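Side-chain contacts in Non-reducing end alpha-L-arabinofuranosidase BoGH43B (Bacteroides ovatus, PDB 5JOZ), which removes terminal non-reducing alpha-L-arabinofuranosyl residues from xyloglucan side branches, turning 'S' units into 'X' units during xyloglucan breakdown: residues A[483-486]-A[491-494]; A[350-353]-A[357-360]; A[239-242]-A[248-251]; A[24-29]-A[242-247]; A[100-105]-A[136-141]. All coordinates share one frame; numbering follows the deposited sequence.

Contact 1. Residues A[483-486]-A[491-494]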
# COMPACT_ATOMS: atom_id res chain seq x y z
N MET A 483 -6.06 2.94 15.55
CA MET A 483 -6.86 2.71 16.76
C MET A 483 -6.99 1.21 16.96
O MET A 483 -7.05 0.45 15.99
CB MET A 483 -8.24 3.36 16.63
CG MET A 483 -8.17 4.87 16.47
SD MET A 483 -9.68 5.64 15.89
CE MET A 483 -9.69 5.12 14.17
N TYR A 484 -7.03 0.79 18.21
CA TYR A 484 -6.96 -0.63 18.55
C TYR A 484 -7.68 -0.93 19.86
O TYR A 484 -7.61 -0.13 20.80
CB TYR A 484 -5.49 -1.05 18.67
CG TYR A 484 -5.26 -2.50 19.02
CD1 TYR A 484 -5.60 -3.50 18.13
CD2 TYR A 484 -4.65 -2.86 20.23
CE1 TYR A 484 -5.36 -4.84 18.42
CE2 TYR A 484 -4.41 -4.20 20.54
CZ TYR A 484 -4.77 -5.18 19.63
OH TYR A 484 -4.56 -6.52 19.90
N ALA A 485 -8.36 -2.08 19.91
CA ALA A 485 -8.93 -2.64 21.12
C ALA A 485 -8.80 -4.17 21.12
O ALA A 485 -9.04 -4.82 20.11
CB ALA A 485 -10.39 -2.24 21.22
N SER A 486 -8.44 -4.75 22.26
CA SER A 486 -8.40 -6.21 22.40
C SER A 486 -8.52 -6.62 23.87
O SER A 486 -7.95 -5.98 24.75
CB SER A 486 -7.09 -6.76 21.81
OG SER A 486 -6.95 -8.15 22.04
N ALA A 491 -13.44 -10.95 25.18
CA ALA A 491 -13.93 -9.67 24.68
C ALA A 491 -13.72 -8.59 25.75
O ALA A 491 -13.70 -8.90 26.94
CB ALA A 491 -15.41 -9.76 24.32
N ASN A 492 -13.55 -7.34 25.32
CA ASN A 492 -13.55 -6.20 26.24
C ASN A 492 -14.97 -6.05 26.78
O ASN A 492 -15.93 -6.18 26.03
CB ASN A 492 -13.10 -4.88 25.57
CG ASN A 492 -11.58 -4.71 25.53
OD1 ASN A 492 -10.83 -5.47 26.12
ND2 ASN A 492 -11.13 -3.68 24.82
N THR A 493 -15.09 -5.77 28.07
CA THR A 493 -16.40 -5.55 28.71
C THR A 493 -17.06 -4.31 28.13
O THR A 493 -18.23 -4.35 27.75
CB THR A 493 -16.25 -5.38 30.24
OG1 THR A 493 -15.29 -4.36 30.51
CG2 THR A 493 -15.80 -6.68 30.91
N ASN A 494 -16.29 -3.23 28.03
CA ASN A 494 -16.77 -1.95 27.52
C ASN A 494 -16.18 -1.59 26.16
O ASN A 494 -15.07 -1.99 25.83
CB ASN A 494 -16.39 -0.83 28.49
CG ASN A 494 -16.97 -1.02 29.88
OD1 ASN A 494 -18.15 -1.34 30.04
ND2 ASN A 494 -16.14 -0.81 30.89
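Asn492 lays its flat carboxamide alongside the backbone of Ser486 and past the methyl group of Ala485, at the far end of strand 480-486. The setting is the C-terminal concanavalin A-like beta-sandwich: strand 480-486 belongs to one antiparallel sheet, strand 496-505 to the other, and residues 491-494 lie in the loop that carries the chain between them. The contact is small, burying 101 Å² in all, yet the three residues that touch are buried. Two atoms of the amide do the work. Asn492 ND2 comes to 3.9 Å from Ala485 CB, a methyl that points toward the loop. Asn492 OD1 stands beside the Ser486 carbonyl, 3.4 Å from Ser486 C. With CG set beside the backbone N and opposite the carbonyl carbon (chi1 -84°), the amide projects from the loop to the strand. What holds its rotation lies just outside: Asn492 ND2 donates to Glu386 O. Separately, a backbone bond between Asn492 and Gly347 holds the loop. An alanine here would probably leave the Glu386 carbonyl without this donor and open a gap beside the Ala485 methyl. Ser486 turns its own side chain away from Asn492, and its OG bonds to Ile350 O and to the backbone N of Asn488. No hydrogen bond crosses between 483-486 and 491-494; instead two acceptors are brought side by side, Asn492 OD1 lying 3.2 Å from Ser486 O.

Contact 2. Residues A[350-353]-A[357-360]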
# COMPACT_ATOMS: atom_id res chain seq x y z
N ILE A 350 -9.68 -11.61 19.91
CA ILE A 350 -8.68 -11.57 18.85
C ILE A 350 -7.65 -10.48 19.16
O ILE A 350 -8.03 -9.35 19.47
CB ILE A 350 -9.30 -11.27 17.45
CG1 ILE A 350 -10.51 -12.18 17.12
CG2 ILE A 350 -8.24 -11.38 16.36
CD1 ILE A 350 -10.29 -13.65 17.40
N ASN A 351 -6.37 -10.84 19.11
CA ASN A 351 -5.26 -9.87 19.01
C ASN A 351 -4.47 -10.14 17.71
O ASN A 351 -5.02 -10.75 16.78
CB ASN A 351 -4.38 -9.86 20.29
CG ASN A 351 -3.71 -11.20 20.60
OD1 ASN A 351 -3.45 -12.03 19.71
ND2 ASN A 351 -3.41 -11.42 21.87
N PHE A 352 -3.22 -9.69 17.61
CA PHE A 352 -2.43 -9.87 16.38
C PHE A 352 -1.89 -11.30 16.18
O PHE A 352 -1.54 -11.68 15.06
CB PHE A 352 -1.26 -8.88 16.32
CG PHE A 352 -1.67 -7.43 16.42
CD1 PHE A 352 -2.41 -6.84 15.40
CD2 PHE A 352 -1.32 -6.66 17.52
CE1 PHE A 352 -2.80 -5.51 15.49
CE2 PHE A 352 -1.70 -5.33 17.61
CZ PHE A 352 -2.44 -4.75 16.60
N THR A 353 -1.82 -12.07 17.27
CA THR A 353 -1.21 -13.40 17.30
C THR A 353 -1.92 -14.47 16.45
O THR A 353 -1.35 -15.54 16.24
CB THR A 353 -1.11 -13.92 18.75
OG1 THR A 353 -0.72 -12.85 19.62
CG2 THR A 353 -0.11 -15.08 18.89
N SER A 357 -9.08 -11.11 11.98
CA SER A 357 -9.22 -9.65 12.00
C SER A 357 -9.41 -9.10 13.41
O SER A 357 -10.54 -9.11 13.93
CB SER A 357 -10.38 -9.24 11.10
OG SER A 357 -10.39 -7.84 10.90
N PRO A 358 -8.32 -8.59 14.02
CA PRO A 358 -8.45 -7.89 15.30
C PRO A 358 -9.15 -6.54 15.14
O PRO A 358 -9.16 -5.97 14.05
CB PRO A 358 -7.00 -7.70 15.74
CG PRO A 358 -6.18 -7.77 14.51
CD PRO A 358 -6.96 -8.49 13.47
N SER A 359 -9.74 -6.04 16.23
CA SER A 359 -10.38 -4.73 16.22
C SER A 359 -9.32 -3.59 16.11
O SER A 359 -8.95 -2.94 17.08
CB SER A 359 -11.26 -4.56 17.47
OG SER A 359 -12.12 -5.69 17.64
N PHE A 360 -8.86 -3.40 14.88
CA PHE A 360 -7.82 -2.44 14.54
C PHE A 360 -8.32 -1.66 13.35
O PHE A 360 -8.87 -2.25 12.41
CB PHE A 360 -6.52 -3.18 14.18
CG PHE A 360 -5.44 -2.28 13.61
CD1 PHE A 360 -5.41 -1.97 12.25
CD2 PHE A 360 -4.44 -1.78 14.43
CE1 PHE A 360 -4.42 -1.16 11.73
CE2 PHE A 360 -3.45 -0.96 13.92
CZ PHE A 360 -3.44 -0.66 12.57
O HOH W 1 -9.85 -7.16 19.12
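Apolar contacts between Pro358 and the side chains of Ile350 and Phe352 form the middle of this contact, where the loop after strand 343-345 packs against the start of strand 359-364 in the concanavalin A-like beta-sandwich. Ile350 presses its CG2 branch on the proline, 3.6 Å from Pro358 N and 3.9 Å from Pro358 CB. CG2 is the branch anti to the backbone N, while CG1, beside that N (chi1 -50°), leads away. Phe352 crosses Pro358 at about a right angle, Phe352 CD1 lying 4.0 Å from Pro358 CG. Further out the same ring meets a second aromatic: Phe360 CD2 sits near the plane of the Phe352 ring, at its edge, 4.2 Å from Phe352 CZ. Beyond the two segments Phe352 stacks on Tyr484 of strand 480-486, and Ile326 touches Phe352, Pro358 and Phe360.

The polar links are local or run through water. Ser359 is the centre of an inverse gamma turn, with a weak bond from Phe360 N to Pro358 O. A water donates to Ile350 O and accepts from Ser359 N, bridging the two backbones. Asn351 forms an Asx turn and its ND2 bonds to Asn488. Asn351 OD1 is gripped twice from the same face of its amide, above the carbonyl plane, by Thr353 N and by Thr353 OG1, each at 2.9 Å.

Contact 3. Residues A[239-242]-A[248-251]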
# COMPACT_ATOMS: atom_id res chain seq x y z
N ALA A 239 7.91 -0.47 -12.67
CA ALA A 239 7.28 0.64 -13.36
C ALA A 239 6.09 0.23 -14.24
O ALA A 239 5.93 -0.94 -14.59
CB ALA A 239 8.31 1.37 -14.20
N ASP A 240 5.26 1.23 -14.57
CA ASP A 240 4.18 1.13 -15.54
C ASP A 240 4.16 2.43 -16.35
O ASP A 240 4.28 3.51 -15.79
CB ASP A 240 2.83 0.90 -14.83
CG ASP A 240 1.73 0.39 -15.79
OD1 ASP A 240 2.00 0.15 -16.98
OD2 ASP A 240 0.57 0.24 -15.33
N LEU A 241 4.03 2.32 -17.67
CA LEU A 241 4.08 3.49 -18.55
C LEU A 241 2.69 4.10 -18.76
O LEU A 241 1.69 3.42 -18.60
CB LEU A 241 4.70 3.13 -19.91
CG LEU A 241 6.13 2.58 -19.93
CD1 LEU A 241 6.61 2.41 -21.36
CD2 LEU A 241 7.13 3.44 -19.18
N VAL A 242 2.64 5.38 -19.09
CA VAL A 242 1.40 6.06 -19.50
C VAL A 242 1.75 7.13 -20.52
O VAL A 242 2.76 7.82 -20.37
CB VAL A 242 0.66 6.72 -18.31
CG1 VAL A 242 1.57 7.67 -17.52
CG2 VAL A 242 -0.59 7.44 -18.77
N SER A 248 3.77 12.65 -25.16
CA SER A 248 4.88 12.39 -24.25
C SER A 248 4.56 11.26 -23.26
O SER A 248 3.40 10.91 -23.02
CB SER A 248 5.30 13.67 -23.49
OG SER A 248 4.29 14.09 -22.57
N TRP A 249 5.62 10.70 -22.69
CA TRP A 249 5.54 9.49 -21.87
C TRP A 249 6.07 9.74 -20.44
O TRP A 249 7.10 10.42 -20.23
CB TRP A 249 6.33 8.37 -22.54
CG TRP A 249 5.69 7.82 -23.78
CD1 TRP A 249 5.74 8.36 -25.04
CD2 TRP A 249 4.92 6.61 -23.89
NE1 TRP A 249 5.05 7.55 -25.92
CE2 TRP A 249 4.54 6.48 -25.24
CE3 TRP A 249 4.51 5.64 -22.97
CZ2 TRP A 249 3.76 5.42 -25.69
CZ3 TRP A 249 3.74 4.59 -23.42
CH2 TRP A 249 3.36 4.49 -24.77
N TRP A 250 5.33 9.19 -19.49
CA TRP A 250 5.68 9.16 -18.08
C TRP A 250 5.62 7.73 -17.57
O TRP A 250 4.89 6.88 -18.12
CB TRP A 250 4.74 10.09 -17.29
CG TRP A 250 5.03 11.52 -17.62
CD1 TRP A 250 4.57 12.23 -18.69
CD2 TRP A 250 5.90 12.39 -16.90
NE1 TRP A 250 5.08 13.51 -18.66
CE2 TRP A 250 5.90 13.63 -17.57
CE3 TRP A 250 6.66 12.25 -15.73
CZ2 TRP A 250 6.64 14.72 -17.13
CZ3 TRP A 250 7.38 13.34 -15.29
CH2 TRP A 250 7.38 14.55 -15.98
N ALA A 251 6.42 7.47 -16.54
CA ALA A 251 6.44 6.19 -15.85
C ALA A 251 6.10 6.42 -14.38
O ALA A 251 6.56 7.39 -13.78
CB ALA A 251 7.82 5.56 -15.96
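Leu241 packs against Trp249 and Ala251 on one face of the antiparallel beta hairpin made by strands 234-243 and 249-256, in the fifth four-stranded blade of the family 43 beta-propeller. Leu241 CB lies near the plane of the indole, at the six-membered ring's edge, 3.9 Å from Trp249 CZ3. The two side chains cross at about a right angle, and Leu241 CD2 reaches over to Ala251 CB at 3.9 Å. Trp249 also meets Trp277 edge-to-face; an alanine at Trp249 would probably leave Leu241 CB without the indole edge and Trp277 without this edge-to-face partner.

On the other face Val242 sets CG1 between its backbone N and carbonyl carbon (chi1 55°), which brings that methyl 4.0 Å from Trp250 CB, while the Trp250 indole leads off toward Leu47 and Pro298.

Between the faces runs the backbone ladder. Val242 and Trp250 are a hydrogen-bonded pair: Val242 N gives to Trp250 O at 2.9 Å, and Trp250 N returns the bond to Val242 O at 3.0 Å, almost straight at 177°. Leu241 and Ala251 form the adjacent non-hydrogen-bonded pair.

Asp240 turns away from the partner strand, bonded to Arg81, Tyr181 and Ser18, with its side chain about 9 Å from that of Asp16, the inferred proton acceptor. Its backbone still joins the hairpin: Ala251 CA makes a CA-H...O contact with Asp240 O at 3.4 Å.

Contact 4. Residues A[24-29]-A[242-247]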
# COMPACT_ATOMS: atom_id res chain seq x y z
N ASP A 24 -8.95 12.84 -19.99
CA ASP A 24 -8.21 13.74 -19.09
C ASP A 24 -7.94 13.16 -17.69
O ASP A 24 -7.24 13.79 -16.89
CB ASP A 24 -8.94 15.10 -18.95
CG ASP A 24 -9.00 15.87 -20.27
OD1 ASP A 24 -7.97 15.99 -20.96
OD2 ASP A 24 -10.10 16.37 -20.61
N ASP A 25 -8.47 11.98 -17.39
CA ASP A 25 -8.36 11.40 -16.05
C ASP A 25 -7.33 10.28 -15.97
O ASP A 25 -7.22 9.46 -16.89
CB ASP A 25 -9.74 10.92 -15.61
CG ASP A 25 -10.71 12.07 -15.49
OD1 ASP A 25 -10.50 12.91 -14.59
OD2 ASP A 25 -11.64 12.15 -16.31
N PHE A 26 -6.57 10.27 -14.87
CA PHE A 26 -5.59 9.23 -14.56
C PHE A 26 -6.02 8.48 -13.32
O PHE A 26 -6.48 9.09 -12.37
CB PHE A 26 -4.20 9.82 -14.32
CG PHE A 26 -3.63 10.51 -15.52
CD1 PHE A 26 -3.93 11.84 -15.77
CD2 PHE A 26 -2.80 9.84 -16.40
CE1 PHE A 26 -3.41 12.49 -16.88
CE2 PHE A 26 -2.27 10.48 -17.50
CZ PHE A 26 -2.58 11.81 -17.74
N TYR A 27 -5.85 7.17 -13.35
CA TYR A 27 -6.20 6.30 -12.24
C TYR A 27 -5.03 5.39 -11.93
O TYR A 27 -4.29 4.97 -12.82
CB TYR A 27 -7.45 5.49 -12.60
CG TYR A 27 -8.62 6.38 -12.88
CD1 TYR A 27 -9.32 6.99 -11.84
CD2 TYR A 27 -9.03 6.65 -14.18
CE1 TYR A 27 -10.39 7.83 -12.09
CE2 TYR A 27 -10.11 7.48 -14.44
CZ TYR A 27 -10.78 8.07 -13.39
OH TYR A 27 -11.84 8.91 -13.62
N LEU A 28 -4.87 5.07 -10.65
CA LEU A 28 -3.72 4.32 -10.19
C LEU A 28 -4.07 3.45 -9.00
O LEU A 28 -4.81 3.86 -8.12
CB LEU A 28 -2.61 5.30 -9.83
CG LEU A 28 -1.22 4.79 -9.47
CD1 LEU A 28 -0.19 5.86 -9.82
CD2 LEU A 28 -1.10 4.41 -8.01
N VAL A 29 -3.49 2.25 -8.98
CA VAL A 29 -3.66 1.30 -7.90
C VAL A 29 -2.33 0.87 -7.35
O VAL A 29 -1.35 0.83 -8.06
CB VAL A 29 -4.41 0.01 -8.32
CG1 VAL A 29 -5.90 0.28 -8.42
CG2 VAL A 29 -3.85 -0.57 -9.63
N VAL A 242 2.64 5.38 -19.09
CA VAL A 242 1.40 6.06 -19.50
C VAL A 242 1.75 7.13 -20.52
O VAL A 242 2.76 7.82 -20.37
CB VAL A 242 0.66 6.72 -18.31
CG1 VAL A 242 1.57 7.67 -17.52
CG2 VAL A 242 -0.59 7.44 -18.77
N GLN A 243 0.92 7.28 -21.54
CA GLN A 243 1.15 8.30 -22.56
C GLN A 243 0.09 9.38 -22.45
O GLN A 243 -1.09 9.09 -22.27
CB GLN A 243 1.15 7.68 -23.96
CG GLN A 243 1.68 8.63 -25.02
CD GLN A 243 1.53 8.14 -26.46
OE1 GLN A 243 0.62 7.39 -26.79
NE2 GLN A 243 2.43 8.59 -27.34
N LEU A 244 0.52 10.64 -22.58
CA LEU A 244 -0.38 11.80 -22.55
C LEU A 244 -0.89 12.15 -23.95
O LEU A 244 -0.34 11.70 -24.95
CB LEU A 244 0.36 13.01 -21.99
CG LEU A 244 1.13 12.82 -20.69
CD1 LEU A 244 1.79 14.12 -20.23
CD2 LEU A 244 0.20 12.31 -19.62
N LYS A 245 -1.91 12.99 -23.99
CA LYS A 245 -2.48 13.50 -25.25
C LYS A 245 -1.50 14.30 -26.12
O LYS A 245 -1.66 14.32 -27.33
CB LYS A 245 -3.70 14.37 -24.96
CG LYS A 245 -4.87 13.60 -24.37
CD LYS A 245 -6.06 14.52 -24.11
CE LYS A 245 -7.35 13.73 -24.05
NZ LYS A 245 -8.54 14.62 -24.04
N ASP A 246 -0.50 14.93 -25.51
CA ASP A 246 0.58 15.57 -26.28
C ASP A 246 1.63 14.58 -26.81
O ASP A 246 2.65 14.99 -27.33
CB ASP A 246 1.27 16.69 -25.46
CG ASP A 246 2.35 16.17 -24.49
OD1 ASP A 246 2.26 15.01 -24.02
OD2 ASP A 246 3.31 16.92 -24.20
N GLY A 247 1.40 13.28 -26.63
CA GLY A 247 2.33 12.26 -27.12
C GLY A 247 3.50 11.88 -26.20
O GLY A 247 4.14 10.85 -26.45
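Phe26 meets Val242 and Leu244 edge on, the outer edge of its ring set against two branched side chains. Val242 offers CG2, which lies in the ring plane 3.7 Å from Phe26 CE2. Leu244 comes to the next corner of the same edge, its CD2 3.4 Å from Phe26 CZ and 3.7 Å from Phe26 CE2. Both side chains run at about a right angle to that of Phe26, and each meets the aromatic edge with one methyl group. The torsion of Phe26, with CG beside the backbone N and opposite the carbonyl carbon (chi1 -63°), carries the ring across to Val242 and Leu244. Val242 CG2 is the branch opposite its own backbone N, the one not engaged with Trp250.

These residues lie where the first and last blades of the five-bladed beta-propeller meet: strand 25-29 is the second strand of the first blade, strand 234-243 the opening strand of the fifth. Leu47 and Leu300 also touch Phe26, and Arg21 of strand 18-22 lies against both Phe26 and Val242.

At the solvent-exposed end Asp24 and Lys245 cross at about a right angle. The lysine chain is extended beyond CG and brings Lys245 NZ to Asp24 OD1 at 3.4 Å, a salt bridge whose hydrogen bond is weak. Lys245 stands in a type I turn from Leu244 to Gly247, closed by Gly247 N bonding to Leu244 O at 2.9 Å. Gln243, just before the turn, donates from NE2 to Gly247 O at 3.0 Å, approaching from above the carbonyl plane, with that oxygen close to the plane of the glutamine amide.

Contact 5. Residues A[100-105]-A[136-141]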
# COMPACT_ATOMS: atom_id res chain seq x y z
N GLN A 100 -8.34 -18.50 -5.12
CA GLN A 100 -7.87 -19.33 -6.24
C GLN A 100 -6.71 -18.65 -7.00
O GLN A 100 -6.41 -19.03 -8.12
CB GLN A 100 -9.05 -19.62 -7.18
CG GLN A 100 -10.30 -20.18 -6.48
CD GLN A 100 -11.53 -20.28 -7.39
OE1 GLN A 100 -12.64 -19.93 -6.99
NE2 GLN A 100 -11.34 -20.76 -8.62
N GLY A 101 -6.05 -17.66 -6.40
CA GLY A 101 -4.82 -17.07 -6.96
C GLY A 101 -5.11 -15.82 -7.77
O GLY A 101 -5.55 -14.82 -7.22
N VAL A 102 -4.86 -15.88 -9.08
CA VAL A 102 -5.01 -14.71 -9.93
C VAL A 102 -6.47 -14.45 -10.20
O VAL A 102 -7.21 -15.36 -10.53
CB VAL A 102 -4.20 -14.88 -11.23
CG1 VAL A 102 -4.46 -13.74 -12.20
CG2 VAL A 102 -2.71 -14.95 -10.90
N PHE A 103 -6.88 -13.19 -10.08
CA PHE A 103 -8.26 -12.76 -10.32
C PHE A 103 -8.27 -11.40 -11.00
O PHE A 103 -7.29 -10.67 -10.93
CB PHE A 103 -9.03 -12.63 -8.99
CG PHE A 103 -8.53 -11.49 -8.15
CD1 PHE A 103 -7.44 -11.67 -7.33
CD2 PHE A 103 -9.10 -10.22 -8.25
CE1 PHE A 103 -6.92 -10.62 -6.60
CE2 PHE A 103 -8.59 -9.16 -7.52
CZ PHE A 103 -7.49 -9.37 -6.69
N TYR A 104 -9.40 -11.04 -11.61
CA TYR A 104 -9.66 -9.64 -11.90
C TYR A 104 -11.07 -9.24 -11.52
O TYR A 104 -11.94 -10.09 -11.34
CB TYR A 104 -9.34 -9.26 -13.36
CG TYR A 104 -10.19 -9.86 -14.46
CD1 TYR A 104 -9.88 -11.10 -15.00
CD2 TYR A 104 -11.29 -9.17 -14.99
CE1 TYR A 104 -10.65 -11.66 -16.02
CE2 TYR A 104 -12.06 -9.71 -16.01
CZ TYR A 104 -11.74 -10.96 -16.53
OH TYR A 104 -12.49 -11.53 -17.54
N VAL A 105 -11.27 -7.93 -11.38
CA VAL A 105 -12.57 -7.31 -11.11
C VAL A 105 -12.75 -6.14 -12.06
O VAL A 105 -11.77 -5.57 -12.53
CB VAL A 105 -12.68 -6.81 -9.64
CG1 VAL A 105 -12.77 -7.98 -8.68
CG2 VAL A 105 -11.53 -5.90 -9.25
N MET A 136 -7.55 -9.04 -25.42
CA MET A 136 -7.13 -8.81 -24.05
C MET A 136 -5.97 -9.76 -23.74
O MET A 136 -6.19 -10.94 -23.45
CB MET A 136 -8.30 -9.05 -23.10
CG MET A 136 -7.99 -8.94 -21.62
SD MET A 136 -9.52 -9.16 -20.70
CE MET A 136 -8.91 -9.58 -19.07
N TYR A 137 -4.74 -9.22 -23.81
CA TYR A 137 -3.53 -10.00 -23.54
C TYR A 137 -3.30 -10.16 -22.04
O TYR A 137 -3.57 -9.25 -21.27
CB TYR A 137 -2.29 -9.35 -24.18
CG TYR A 137 -2.23 -9.53 -25.67
CD1 TYR A 137 -1.58 -10.63 -26.22
CD2 TYR A 137 -2.81 -8.61 -26.53
CE1 TYR A 137 -1.53 -10.82 -27.59
CE2 TYR A 137 -2.76 -8.78 -27.91
CZ TYR A 137 -2.12 -9.90 -28.43
OH TYR A 137 -2.05 -10.08 -29.78
N PHE A 138 -2.80 -11.33 -21.65
CA PHE A 138 -2.44 -11.65 -20.27
C PHE A 138 -0.97 -11.99 -20.33
O PHE A 138 -0.59 -12.90 -21.06
CB PHE A 138 -3.25 -12.86 -19.75
CG PHE A 138 -2.85 -13.35 -18.37
CD1 PHE A 138 -1.73 -14.19 -18.20
CD2 PHE A 138 -3.61 -13.03 -17.24
CE1 PHE A 138 -1.37 -14.66 -16.94
CE2 PHE A 138 -3.25 -13.50 -15.97
CZ PHE A 138 -2.13 -14.32 -15.82
N LEU A 139 -0.15 -11.25 -19.58
CA LEU A 139 1.26 -11.49 -19.47
C LEU A 139 1.58 -11.73 -17.99
O LEU A 139 1.10 -10.98 -17.13
CB LEU A 139 2.01 -10.29 -20.05
CG LEU A 139 3.55 -10.27 -20.00
CD1 LEU A 139 4.15 -11.35 -20.87
CD2 LEU A 139 4.06 -8.90 -20.42
N SER A 140 2.33 -12.78 -17.70
CA SER A 140 2.82 -13.02 -16.35
C SER A 140 4.17 -13.72 -16.39
O SER A 140 4.48 -14.36 -17.39
CB SER A 140 1.84 -13.88 -15.58
OG SER A 140 1.96 -15.25 -15.95
N PRO A 141 4.96 -13.60 -15.31
CA PRO A 141 6.11 -14.49 -15.13
C PRO A 141 5.65 -15.87 -14.71
O PRO A 141 4.53 -16.01 -14.23
CB PRO A 141 6.91 -13.83 -14.01
CG PRO A 141 5.91 -13.06 -13.22
CD PRO A 141 4.85 -12.64 -14.20
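Val102 and Phe138, like Tyr104 and Met136, meet between two sheets; the nearest CA atoms, Val102 CA and Ser140 CA, are 10.3 Å apart, and no hydrogen bond joins the segments. The sheets are the second and third blades of the five-bladed beta-propeller of family 43: strand 102-107 is the third of four in its blade, strand 135-141 the second of four in the next. Between these two segments the packing is left to side chains projecting from alternate positions, Val102 and Tyr104 on one strand, Met136 and Phe138 on the other.

The first pair meets at an edge. Val102 CG1 lies in the plane of the Phe138 ring, 4.0 Å from Phe138 CE2, the two side chains arriving from opposite directions. Val102 places this methyl opposite its backbone N (chi1 173°), which aims it across the interface. Phe138 also meets Phe159 edge-to-face, and Ile90 of the second blade touches Val102, Tyr104 and Phe138 alike. The side chain of Val102 is about 8 Å from that of Asp126, which is inferred to modulate the pKa of the presumed proton donor Glu176.

The second pair meets over a face. Met136 is extended along its whole length, with CG opposite the backbone N, and delivers its terminal methyl to the phenol. Tyr104 OH is bonded to Pro154 O, which anchors the far end of the ring. Met136 CE makes a CH-pi contact 4.2 Å from the centroid of the Tyr104 ring, 18° off the normal and shifted toward the rim, with Tyr104 CZ 4.0 Å away.

Overall arrangement
The five contacts fall into two domains. Contacts 3, 4 and 5 belong to the N-terminal beta-propeller, contacts 1 and 2 to the C-terminal concanavalin A-like sandwich; the centres of contacts 1 and 3 are about 46 Å apart. Contact 5 joins blades two and three and is nested within the long loop closed by contact 4, which joins the first blade to the fifth, where the propeller ring closes. Contact 3 lies within the fifth blade and shares Val242 with contact 4, their centres about 8 Å apart. Contacts 2 and 1 follow in series and touch through neighbouring strands 359-364 and 480-486, where Ala485 N probably bonds to Ser359 O.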